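Local coordinates for protein cellulase (Bacillus sp. BG-CS10, PDB 5E09) that hydrolyses internal beta-1,4-glucosidic bonds of cellulose, as a glycoside hydrolase family 5 enzyme whose C-terminal family 46 module probably binds the polysaccharide, at residues 438-444 against 531-537; 506-512 against 524-530; 253-257 against 302-306; 241-246 against 291-295. All blocks are in the same frame, centred on the assembly; numbering follows the deposited sequence.

Contact 1: residues 438-444 against 531-537; sequences ENTEGST and NHVQGRR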
# COMPACT_ATOMS: atom_id res chain seq x y z
N GLU A 438 25.90 -14.58 -15.44
CA GLU A 438 26.44 -15.38 -16.52
C GLU A 438 26.00 -14.91 -17.90
O GLU A 438 24.98 -14.23 -18.05
CB GLU A 438 26.05 -16.84 -16.34
CG GLU A 438 26.59 -17.47 -15.07
CD GLU A 438 26.20 -18.92 -14.92
OE1 GLU A 438 25.56 -19.46 -15.85
OE2 GLU A 438 26.52 -19.53 -13.88
N ASN A 439 26.77 -15.28 -18.92
CA ASN A 439 26.36 -15.06 -20.31
C ASN A 439 25.07 -15.80 -20.62
O ASN A 439 24.80 -16.86 -20.04
CB ASN A 439 27.46 -15.51 -21.28
CG ASN A 439 28.76 -14.79 -21.05
OD1 ASN A 439 28.79 -13.67 -20.56
ND2 ASN A 439 29.86 -15.44 -21.41
N THR A 440 24.28 -15.25 -21.53
CA THR A 440 23.06 -15.94 -21.93
C THR A 440 22.62 -15.47 -23.30
O THR A 440 23.10 -14.45 -23.80
CB THR A 440 21.92 -15.73 -20.90
OG1 THR A 440 20.79 -16.54 -21.26
CG2 THR A 440 21.50 -14.28 -20.86
N GLU A 441 21.71 -16.22 -23.90
CA GLU A 441 21.15 -15.91 -25.20
C GLU A 441 19.65 -16.09 -25.08
O GLU A 441 19.20 -17.00 -24.39
CB GLU A 441 21.71 -16.82 -26.29
CG GLU A 441 23.20 -16.63 -26.59
CD GLU A 441 23.73 -17.61 -27.62
OE1 GLU A 441 22.99 -18.56 -27.97
OE2 GLU A 441 24.87 -17.42 -28.09
N GLY A 442 18.86 -15.24 -25.74
CA GLY A 442 17.43 -15.44 -25.68
C GLY A 442 16.62 -14.51 -26.54
O GLY A 442 17.17 -13.67 -27.25
N SER A 443 15.31 -14.66 -26.49
CA SER A 443 14.41 -13.75 -27.17
C SER A 443 13.88 -12.73 -26.17
O SER A 443 13.89 -12.97 -24.96
CB SER A 443 13.25 -14.51 -27.82
OG SER A 443 12.40 -15.08 -26.85
N THR A 444 13.42 -11.59 -26.68
CA THR A 444 12.93 -10.50 -25.83
C THR A 444 11.76 -10.89 -24.93
O THR A 444 11.50 -10.24 -23.92
CB THR A 444 12.51 -9.29 -26.68
OG1 THR A 444 11.59 -9.71 -27.70
CG2 THR A 444 13.72 -8.66 -27.34
N ASN A 531 14.12 -9.30 -32.19
CA ASN A 531 13.57 -10.02 -31.06
C ASN A 531 14.60 -10.84 -30.32
O ASN A 531 14.25 -11.68 -29.49
CB ASN A 531 12.43 -10.93 -31.52
CG ASN A 531 11.13 -10.18 -31.72
OD1 ASN A 531 10.42 -9.87 -30.76
ND2 ASN A 531 10.81 -9.89 -32.98
N HIS A 532 15.88 -10.62 -30.62
CA HIS A 532 16.91 -11.44 -29.98
C HIS A 532 17.90 -10.62 -29.18
O HIS A 532 18.24 -9.49 -29.54
CB HIS A 532 17.64 -12.27 -31.03
CG HIS A 532 16.75 -13.24 -31.73
ND1 HIS A 532 16.33 -13.06 -33.03
CD2 HIS A 532 16.17 -14.39 -31.30
CE1 HIS A 532 15.54 -14.06 -33.38
NE2 HIS A 532 15.43 -14.88 -32.35
N VAL A 533 18.34 -11.20 -28.07
CA VAL A 533 19.23 -10.54 -27.13
C VAL A 533 20.35 -11.47 -26.67
O VAL A 533 20.12 -12.66 -26.35
CB VAL A 533 18.47 -10.05 -25.87
CG1 VAL A 533 19.40 -9.24 -24.96
CG2 VAL A 533 17.27 -9.21 -26.26
N GLN A 534 21.53 -10.88 -26.56
CA GLN A 534 22.70 -11.54 -26.07
C GLN A 534 23.14 -10.87 -24.76
O GLN A 534 23.29 -9.70 -24.69
CB GLN A 534 23.81 -11.49 -27.10
CG GLN A 534 25.15 -11.86 -26.51
CD GLN A 534 26.09 -12.53 -27.46
OE1 GLN A 534 27.03 -11.92 -27.93
NE2 GLN A 534 25.86 -13.81 -27.73
N GLY A 535 23.36 -11.66 -23.73
CA GLY A 535 23.79 -11.17 -22.45
C GLY A 535 25.23 -11.51 -22.20
O GLY A 535 25.64 -12.59 -22.41
N ARG A 536 26.01 -10.55 -21.76
CA ARG A 536 27.43 -10.76 -21.54
C ARG A 536 27.81 -10.25 -20.16
O ARG A 536 27.57 -9.09 -19.81
CB ARG A 536 28.24 -10.06 -22.63
CG ARG A 536 28.30 -10.84 -23.95
CD ARG A 536 29.04 -12.15 -23.74
NE ARG A 536 29.12 -12.98 -24.94
CZ ARG A 536 28.25 -13.93 -25.26
NH1 ARG A 536 27.19 -14.17 -24.49
NH2 ARG A 536 28.41 -14.62 -26.39
N ARG A 537 28.39 -11.16 -19.37
CA ARG A 537 28.76 -10.92 -17.98
C ARG A 537 29.72 -9.74 -17.83
O ARG A 537 30.85 -9.77 -18.32
CB ARG A 537 29.39 -12.19 -17.39
CG ARG A 537 30.24 -11.96 -16.16
CD ARG A 537 30.90 -13.26 -15.71
NE ARG A 537 31.19 -14.13 -16.85
CZ ARG A 537 32.09 -15.10 -16.83
NH1 ARG A 537 32.79 -15.33 -15.74
NH2 ARG A 537 32.28 -15.84 -17.92
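Asn531 opens the pairing from the loop before strand 532-536. Its carbonyl O accepts a hydrogen bond from Thr444 N at 2.9 Å. The same Asn531 O lies 3.1 Å from Ser443 CA, a CA-H...O contact. His532 faces Ser443 in a non-hydrogen-bonded pair, with the CA atoms 4.4 Å apart. Val533 forms a hydrogen-bonded pair with Gly442. Val533 N to Gly442 O and Gly442 N to Val533 O are both 2.9 Å. The Val533 side chain is buried on the same face as Thr440, and its CG2 meets Thr444 CG2 at 3.8 Å. Phe447 and Phe502 pack against it there. Gln534 pairs with Glu441 on the other, more exposed face. Gly535 returns to the hydrogen-bonded pattern. Its N donates to Thr440 O at 2.8 Å, and its O accepts from Thr440 N at 3.1 Å. A side chain at Gly535 would collide with Thr440 CG2. Arg536 folds back, and its NH1 donates to Gly535 O at 3.0 Å. At the C-terminal residue, Arg537 N donates to Asn439 OD1 at 2.8 Å, so a side-chain oxygen takes the last amide, beyond the final beta bridge at Thr440 and Gly535. The strand axes run antiparallel at 163°, 4.7 Å apart. This is a regular antiparallel beta ladder, joining the first and last strands of the C-terminal carbohydrate-binding module within its beta sheet.

Contact 2: residues 506-512 against 524-530; sequences RDDDIHL and YTLSKNG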
# COMPACT_ATOMS: atom_id res chain seq x y z
N ARG A 506 15.97 0.74 -28.20
CA ARG A 506 16.48 0.65 -29.56
C ARG A 506 17.36 -0.59 -29.71
O ARG A 506 17.74 -1.21 -28.71
CB ARG A 506 17.29 1.91 -29.90
CG ARG A 506 18.72 1.74 -29.45
CD ARG A 506 19.61 2.99 -29.45
NE ARG A 506 18.99 4.19 -28.90
CZ ARG A 506 19.69 5.19 -28.39
NH1 ARG A 506 21.02 5.11 -28.31
NH2 ARG A 506 19.07 6.26 -27.91
N ASP A 507 17.70 -0.94 -30.95
CA ASP A 507 18.70 -1.97 -31.21
C ASP A 507 20.09 -1.41 -30.95
O ASP A 507 20.59 -0.58 -31.72
CB ASP A 507 18.61 -2.47 -32.65
CG ASP A 507 17.25 -3.06 -32.98
OD1 ASP A 507 16.77 -3.93 -32.21
OD2 ASP A 507 16.67 -2.67 -34.01
N ASP A 508 20.72 -1.86 -29.87
CA ASP A 508 21.96 -1.26 -29.41
C ASP A 508 22.56 -2.10 -28.29
O ASP A 508 21.99 -3.11 -27.87
CB ASP A 508 21.70 0.16 -28.90
CG ASP A 508 22.93 1.04 -28.94
OD1 ASP A 508 24.05 0.51 -29.10
OD2 ASP A 508 22.78 2.28 -28.81
N ASP A 509 23.73 -1.68 -27.82
CA ASP A 509 24.28 -2.21 -26.59
C ASP A 509 23.64 -1.48 -25.42
O ASP A 509 23.48 -0.26 -25.45
CB ASP A 509 25.80 -2.04 -26.56
CG ASP A 509 26.51 -3.17 -27.25
OD1 ASP A 509 25.83 -3.95 -27.96
OD2 ASP A 509 27.75 -3.29 -27.10
N ILE A 510 23.23 -2.24 -24.42
CA ILE A 510 22.63 -1.69 -23.22
C ILE A 510 23.45 -2.11 -22.01
O ILE A 510 23.62 -3.30 -21.76
CB ILE A 510 21.17 -2.15 -23.06
CG1 ILE A 510 20.36 -1.80 -24.31
CG2 ILE A 510 20.55 -1.52 -21.82
CD1 ILE A 510 19.16 -2.69 -24.53
N HIS A 511 23.99 -1.14 -21.29
CA HIS A 511 24.71 -1.40 -20.06
C HIS A 511 23.75 -1.39 -18.88
O HIS A 511 23.12 -0.38 -18.59
CB HIS A 511 25.83 -0.37 -19.86
CG HIS A 511 26.93 -0.47 -20.87
ND1 HIS A 511 26.73 -0.23 -22.22
CD2 HIS A 511 28.24 -0.79 -20.74
CE1 HIS A 511 27.87 -0.39 -22.87
NE2 HIS A 511 28.80 -0.73 -21.99
N LEU A 512 23.64 -2.54 -18.23
CA LEU A 512 22.86 -2.69 -17.01
C LEU A 512 23.78 -2.66 -15.79
O LEU A 512 24.86 -3.27 -15.79
CB LEU A 512 22.05 -4.00 -17.01
CG LEU A 512 21.19 -4.36 -18.23
CD1 LEU A 512 20.58 -5.75 -18.05
CD2 LEU A 512 20.11 -3.33 -18.48
N TYR A 524 26.57 -5.56 -16.40
CA TYR A 524 26.15 -6.57 -17.35
C TYR A 524 25.81 -5.91 -18.68
O TYR A 524 25.33 -4.78 -18.70
CB TYR A 524 24.95 -7.34 -16.81
CG TYR A 524 24.67 -8.66 -17.51
CD1 TYR A 524 25.40 -9.80 -17.18
CD2 TYR A 524 23.68 -8.76 -18.47
CE1 TYR A 524 25.14 -11.01 -17.80
CE2 TYR A 524 23.42 -9.97 -19.10
CZ TYR A 524 24.15 -11.08 -18.76
OH TYR A 524 23.88 -12.28 -19.38
N THR A 525 26.04 -6.59 -19.80
CA THR A 525 25.81 -5.94 -21.09
C THR A 525 24.85 -6.73 -21.96
O THR A 525 24.99 -7.94 -22.12
CB THR A 525 27.15 -5.74 -21.85
OG1 THR A 525 28.05 -4.98 -21.04
CG2 THR A 525 26.91 -4.99 -23.16
N LEU A 526 23.85 -6.04 -22.51
CA LEU A 526 22.93 -6.65 -23.46
C LEU A 526 23.21 -6.15 -24.87
O LEU A 526 23.54 -4.99 -25.08
CB LEU A 526 21.47 -6.35 -23.09
CG LEU A 526 20.98 -6.69 -21.68
CD1 LEU A 526 19.50 -6.36 -21.53
CD2 LEU A 526 21.25 -8.15 -21.34
N SER A 527 23.10 -7.05 -25.84
CA SER A 527 23.05 -6.65 -27.24
C SER A 527 21.69 -7.07 -27.77
O SER A 527 21.39 -8.26 -27.84
CB SER A 527 24.19 -7.30 -28.04
OG SER A 527 25.44 -6.79 -27.63
N LYS A 528 20.87 -6.08 -28.10
CA LYS A 528 19.54 -6.34 -28.64
C LYS A 528 19.48 -6.08 -30.14
O LYS A 528 19.88 -5.02 -30.62
CB LYS A 528 18.48 -5.48 -27.94
CG LYS A 528 17.15 -5.49 -28.69
CD LYS A 528 16.04 -4.82 -27.93
CE LYS A 528 14.75 -4.75 -28.75
NZ LYS A 528 14.84 -3.77 -29.87
N ASN A 529 18.97 -7.07 -30.86
CA ASN A 529 18.70 -6.93 -32.28
C ASN A 529 17.40 -7.65 -32.63
O ASN A 529 17.30 -8.88 -32.49
CB ASN A 529 19.86 -7.45 -33.11
CG ASN A 529 19.84 -6.94 -34.52
OD1 ASN A 529 19.53 -7.67 -35.45
ND2 ASN A 529 20.14 -5.66 -34.69
N GLY A 530 16.41 -6.88 -33.07
CA GLY A 530 15.08 -7.40 -33.33
C GLY A 530 14.51 -8.04 -32.08
O GLY A 530 14.45 -7.41 -31.03
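Leu512 and Leu526 form the apolar centre, with Leu512 CD1 3.7 Å from Leu526 CD1. They belong to a beta hairpin in the carbohydrate-binding module, made by strands 509-516 and 521-529. Ile510 lies on the same buried face, its CB 4.2 Å from Leu526 CB. Tyr524 adds its ring, with CD2 4.3 Å from Leu512 CD1. Phe447 and Ile449 of strand 447-452 lie against this face. In the backbone, Ile510 N to Leu526 O and Leu512 N to Tyr524 O are hydrogen bonds of 2.8 Å. The return bonds, Leu526 N to Ile510 O and Tyr524 N to Leu512 O, are 2.9 Å. On the opposite face Asp509 pairs with Ser527, and Ser527 OG donates to Asp509 OD1 at 2.9 Å. Beyond the bridges, Lys528 N still reaches Asp508 O at 3.2 Å. Asp507 then closes the open end. Its OD1 accepts from Gly530 N at 3.1 Å and forms a salt bridge with Lys528 NZ at 3.0 Å.

Contact 3: residues 253-257 against 302-306; sequences FNRVH and ERDVT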
# COMPACT_ATOMS: atom_id res chain seq x y z
N PHE A 253 -0.34 15.38 4.92
CA PHE A 253 -1.32 15.30 5.99
C PHE A 253 -1.35 16.56 6.85
O PHE A 253 -2.31 16.79 7.58
CB PHE A 253 -1.08 14.03 6.80
CG PHE A 253 -1.46 12.79 6.03
CD1 PHE A 253 -2.79 12.47 5.85
CD2 PHE A 253 -0.49 12.01 5.43
CE1 PHE A 253 -3.16 11.35 5.12
CE2 PHE A 253 -0.85 10.89 4.70
CZ PHE A 253 -2.19 10.56 4.54
N ASN A 254 -0.34 17.42 6.71
CA ASN A 254 -0.45 18.76 7.28
C ASN A 254 -1.58 19.52 6.62
O ASN A 254 -2.41 20.11 7.30
CB ASN A 254 0.86 19.54 7.12
CG ASN A 254 1.82 19.31 8.27
OD1 ASN A 254 1.45 18.74 9.30
ND2 ASN A 254 3.06 19.75 8.10
N ARG A 255 -1.63 19.52 5.29
CA ARG A 255 -2.71 20.29 4.68
C ARG A 255 -4.06 19.58 4.84
O ARG A 255 -5.10 20.25 4.95
CB ARG A 255 -2.42 20.60 3.21
CG ARG A 255 -2.20 19.43 2.31
CD ARG A 255 -2.03 19.89 0.87
NE ARG A 255 -1.71 18.76 0.01
CZ ARG A 255 -0.48 18.33 -0.23
NH1 ARG A 255 0.56 18.95 0.33
NH2 ARG A 255 -0.28 17.29 -1.02
N VAL A 256 -4.07 18.25 4.89
CA VAL A 256 -5.32 17.56 5.21
C VAL A 256 -5.83 17.98 6.60
O VAL A 256 -7.01 18.23 6.80
CB VAL A 256 -5.18 16.02 5.16
CG1 VAL A 256 -6.41 15.35 5.76
CG2 VAL A 256 -4.95 15.55 3.74
N HIS A 257 -4.91 18.07 7.55
CA HIS A 257 -5.26 18.45 8.91
C HIS A 257 -5.76 19.90 8.99
O HIS A 257 -6.79 20.17 9.62
CB HIS A 257 -4.07 18.25 9.84
CG HIS A 257 -4.33 18.67 11.25
ND1 HIS A 257 -4.92 17.84 12.18
CD2 HIS A 257 -4.09 19.84 11.89
CE1 HIS A 257 -5.02 18.48 13.34
NE2 HIS A 257 -4.53 19.69 13.18
N GLU A 302 -0.75 11.52 15.08
CA GLU A 302 -0.55 12.90 15.53
C GLU A 302 -1.59 13.85 14.94
O GLU A 302 -1.89 14.90 15.52
CB GLU A 302 0.86 13.39 15.18
CG GLU A 302 1.90 13.19 16.28
CD GLU A 302 3.25 13.83 15.95
OE1 GLU A 302 3.38 14.42 14.85
OE2 GLU A 302 4.17 13.75 16.80
N ARG A 303 -2.14 13.50 13.78
CA ARG A 303 -3.14 14.37 13.16
C ARG A 303 -4.58 13.84 13.19
O ARG A 303 -5.43 14.30 12.43
CB ARG A 303 -2.74 14.66 11.71
CG ARG A 303 -1.54 15.59 11.60
CD ARG A 303 -0.81 15.39 10.29
NE ARG A 303 0.45 16.12 10.25
CZ ARG A 303 1.59 15.69 10.79
NH1 ARG A 303 1.62 14.52 11.42
NH2 ARG A 303 2.68 16.42 10.70
N ASP A 304 -4.85 12.88 14.08
CA ASP A 304 -6.19 12.30 14.25
C ASP A 304 -6.84 11.81 12.95
O ASP A 304 -8.06 11.94 12.77
CB ASP A 304 -7.12 13.30 14.92
CG ASP A 304 -6.67 13.68 16.32
OD1 ASP A 304 -6.00 12.85 16.98
OD2 ASP A 304 -6.98 14.81 16.75
N VAL A 305 -6.04 11.26 12.05
CA VAL A 305 -6.58 10.68 10.83
C VAL A 305 -6.87 9.20 11.03
O VAL A 305 -5.94 8.41 11.24
CB VAL A 305 -5.63 10.84 9.63
CG1 VAL A 305 -6.23 10.18 8.39
CG2 VAL A 305 -5.35 12.31 9.37
N THR A 306 -8.14 8.82 10.98
CA THR A 306 -8.51 7.41 11.02
C THR A 306 -8.10 6.78 9.69
O THR A 306 -8.42 7.32 8.63
CB THR A 306 -10.01 7.23 11.27
OG1 THR A 306 -10.29 7.47 12.66
CG2 THR A 306 -10.46 5.83 10.91
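Arg303 lays its aliphatic chain along the side of helix 243-261, over Phe253. Its CD is 3.4 Å from Phe253 O and 3.8 Å from Phe253 CB. The guanidinium then reaches Asn254. Arg303 NE and Arg303 NH2 both donate to Asn254 OD1, each at 3.0 Å, so one carbonyl oxygen takes a forked pair of bonds. Arg303 NH1 turns to His299 O in the preceding helix. One turn along from Phe253, His257 leans on the base of the arginine. His257 ND1 is 3.9 Å from Arg303 CB, and the edge of its ring lies beside Arg303 O. Arg303 is the first residue to leave helical angles after helix 286-302. Asp304 follows with positive phi, as the C-prime residue of a Schellman motif. The chain then turns into strand 306-311, the eighth of the TIM barrel. At this turn the CA-to-CB bond of Val305 points toward helix 243-261, and its CG2 is 4.4 Å from Phe253 CD1. Leu269 and Leu300 enclose the same apolar patch. The contact thus ties the outer helix before strand 267-272 to the turn before the last barrel strand. Its neutral amide acceptor holds the arginine by directed hydrogen bonds, while the carbon atoms of Arg303 and Val305 pack on the helix.

Contact 4: residues 241-246 against 291-295; sequences FEEETQ and KFFEF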
# COMPACT_ATOMS: atom_id res chain seq x y z
N PHE A 241 13.57 4.47 2.26
CA PHE A 241 12.65 5.40 2.88
C PHE A 241 13.40 6.62 3.39
O PHE A 241 13.80 6.66 4.55
CB PHE A 241 11.89 4.72 4.02
CG PHE A 241 10.93 5.62 4.73
CD1 PHE A 241 9.81 6.11 4.08
CD2 PHE A 241 11.14 5.98 6.05
CE1 PHE A 241 8.91 6.95 4.73
CE2 PHE A 241 10.25 6.82 6.71
CZ PHE A 241 9.13 7.30 6.05
N GLU A 242 13.61 7.61 2.53
CA GLU A 242 14.43 8.75 2.90
C GLU A 242 13.61 10.06 2.94
O GLU A 242 12.38 10.02 2.86
CB GLU A 242 15.65 8.82 1.95
CG GLU A 242 16.69 7.69 2.04
CD GLU A 242 17.81 7.81 1.02
OE1 GLU A 242 17.72 8.65 0.09
OE2 GLU A 242 18.78 7.02 1.12
N GLU A 243 14.31 11.19 3.06
CA GLU A 243 13.73 12.48 3.41
C GLU A 243 12.58 12.94 2.54
O GLU A 243 11.65 13.55 3.05
CB GLU A 243 14.82 13.56 3.43
CG GLU A 243 15.03 14.18 4.80
CD GLU A 243 16.26 15.06 4.85
OE1 GLU A 243 16.41 15.91 3.96
OE2 GLU A 243 17.10 14.87 5.77
N GLU A 244 12.63 12.68 1.23
CA GLU A 244 11.56 13.15 0.35
C GLU A 244 10.25 12.41 0.59
O GLU A 244 9.17 13.01 0.54
CB GLU A 244 11.96 13.01 -1.11
CG GLU A 244 13.23 13.75 -1.47
CD GLU A 244 13.44 13.79 -2.96
OE1 GLU A 244 12.46 14.08 -3.68
OE2 GLU A 244 14.58 13.53 -3.40
N THR A 245 10.34 11.10 0.83
CA THR A 245 9.17 10.29 1.13
C THR A 245 8.52 10.77 2.43
O THR A 245 7.28 10.99 2.51
CB THR A 245 9.57 8.80 1.23
OG1 THR A 245 10.42 8.47 0.13
CG2 THR A 245 8.34 7.90 1.21
N GLN A 246 9.37 10.97 3.44
CA GLN A 246 8.93 11.45 4.74
C GLN A 246 8.26 12.81 4.64
O GLN A 246 7.18 13.04 5.19
CB GLN A 246 10.13 11.51 5.70
CG GLN A 246 10.89 10.20 5.80
CD GLN A 246 12.07 10.26 6.75
OE1 GLN A 246 13.17 10.63 6.37
NE2 GLN A 246 11.84 9.89 8.01
N LYS A 291 9.75 0.82 7.95
CA LYS A 291 10.00 2.21 8.35
C LYS A 291 8.96 3.17 7.76
O LYS A 291 8.50 4.11 8.44
CB LYS A 291 11.42 2.62 7.95
CG LYS A 291 12.50 2.01 8.85
CD LYS A 291 13.90 2.56 8.54
CE LYS A 291 14.45 1.98 7.26
NZ LYS A 291 15.88 2.36 7.04
N PHE A 292 8.58 2.93 6.50
CA PHE A 292 7.55 3.74 5.87
C PHE A 292 6.26 3.70 6.66
O PHE A 292 5.71 4.74 7.05
CB PHE A 292 7.29 3.30 4.42
CG PHE A 292 6.10 3.98 3.79
CD1 PHE A 292 6.25 5.22 3.17
CD2 PHE A 292 4.85 3.40 3.82
CE1 PHE A 292 5.15 5.86 2.60
CE2 PHE A 292 3.75 4.04 3.26
CZ PHE A 292 3.91 5.27 2.64
N PHE A 293 5.75 2.49 6.91
CA PHE A 293 4.46 2.38 7.60
C PHE A 293 4.51 2.90 9.04
O PHE A 293 3.54 3.51 9.51
CB PHE A 293 3.96 0.94 7.55
CG PHE A 293 3.36 0.56 6.22
CD1 PHE A 293 2.04 0.87 5.93
CD2 PHE A 293 4.13 -0.07 5.25
CE1 PHE A 293 1.48 0.55 4.70
CE2 PHE A 293 3.57 -0.41 4.01
CZ PHE A 293 2.25 -0.09 3.74
N GLU A 294 5.64 2.70 9.72
CA GLU A 294 5.80 3.22 11.08
C GLU A 294 5.70 4.75 11.10
O GLU A 294 4.95 5.35 11.88
CB GLU A 294 7.14 2.76 11.67
CG GLU A 294 7.30 2.98 13.18
CD GLU A 294 7.79 4.37 13.53
OE1 GLU A 294 8.51 4.98 12.70
OE2 GLU A 294 7.46 4.85 14.64
N PHE A 295 6.47 5.38 10.21
CA PHE A 295 6.45 6.83 10.07
C PHE A 295 5.04 7.36 9.74
O PHE A 295 4.49 8.24 10.44
CB PHE A 295 7.44 7.24 8.99
CG PHE A 295 7.72 8.71 8.93
CD1 PHE A 295 8.68 9.28 9.75
CD2 PHE A 295 7.03 9.52 8.04
CE1 PHE A 295 8.94 10.65 9.68
CE2 PHE A 295 7.29 10.87 7.97
CZ PHE A 295 8.24 11.44 8.79
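Phe241 has the largest area buried here, 105 Å². It lies just ahead of helix 243-261 and points its side chain at helix 286-302. One face of its ring rests on the backbone of that helix. Phe292 CA sits 3.7 Å from the Phe241 ring centroid, close to the ring normal, in a CH-pi contact. The tip of the ring meets the next turn of the helix, with Phe241 CZ 3.4 Å from Phe295 CB. Lys291 flanks the ring with its aliphatic part, its CB 3.9 Å from Phe241 CD2. The amine of Lys291 instead forms a salt bridge with Glu288.

Phe295 is second, with 72 Å² covered. Phe241 turns its edge toward the Phe295 face in an offset edge-to-face pair, with centroids 5.4 Å apart and planes at 64°. Together with Phe292 they form an aromatic cluster. It fills the space between two neighbouring outer helices of the TIM barrel, those before and after strand 267-272. Gln246 lies over the face of Phe295, with its CG 4.2 Å from the ring centroid, a second CH-pi contact.

Phe292 gives up 52 Å². Its CD1 is 3.5 Å from Phe241 CE1, with the two ring planes at 90°. Thr245 meets the edge of Phe292, its CG2 3.9 Å from Phe292 CD1. Ile249, one turn further along helix 243-261, also packs on both Phe292 and Phe295.

How the contacts relate
Following the chain from the N terminus, the first contact segments lie on helix 243-261 of the TIM barrel, which serves contact 4 at its start and contact 3 further along. Contact 4 closes its loop at 291-295 and contact 3 at 302-306, so the two cross along the chain. Their centres are about 16 Å apart, and they tie this helix to helix 286-302 and the turn beyond it. Contact 1 opens later, at 438-444, in the carbohydrate-binding module. Contact 2 opens and closes within its span, before 531-537 completes contact 1. These two share one sheet: Arg536 N bonds Thr525 O at 2.8 Å. The centres of contacts 1 and 3 are about 50 Å apart.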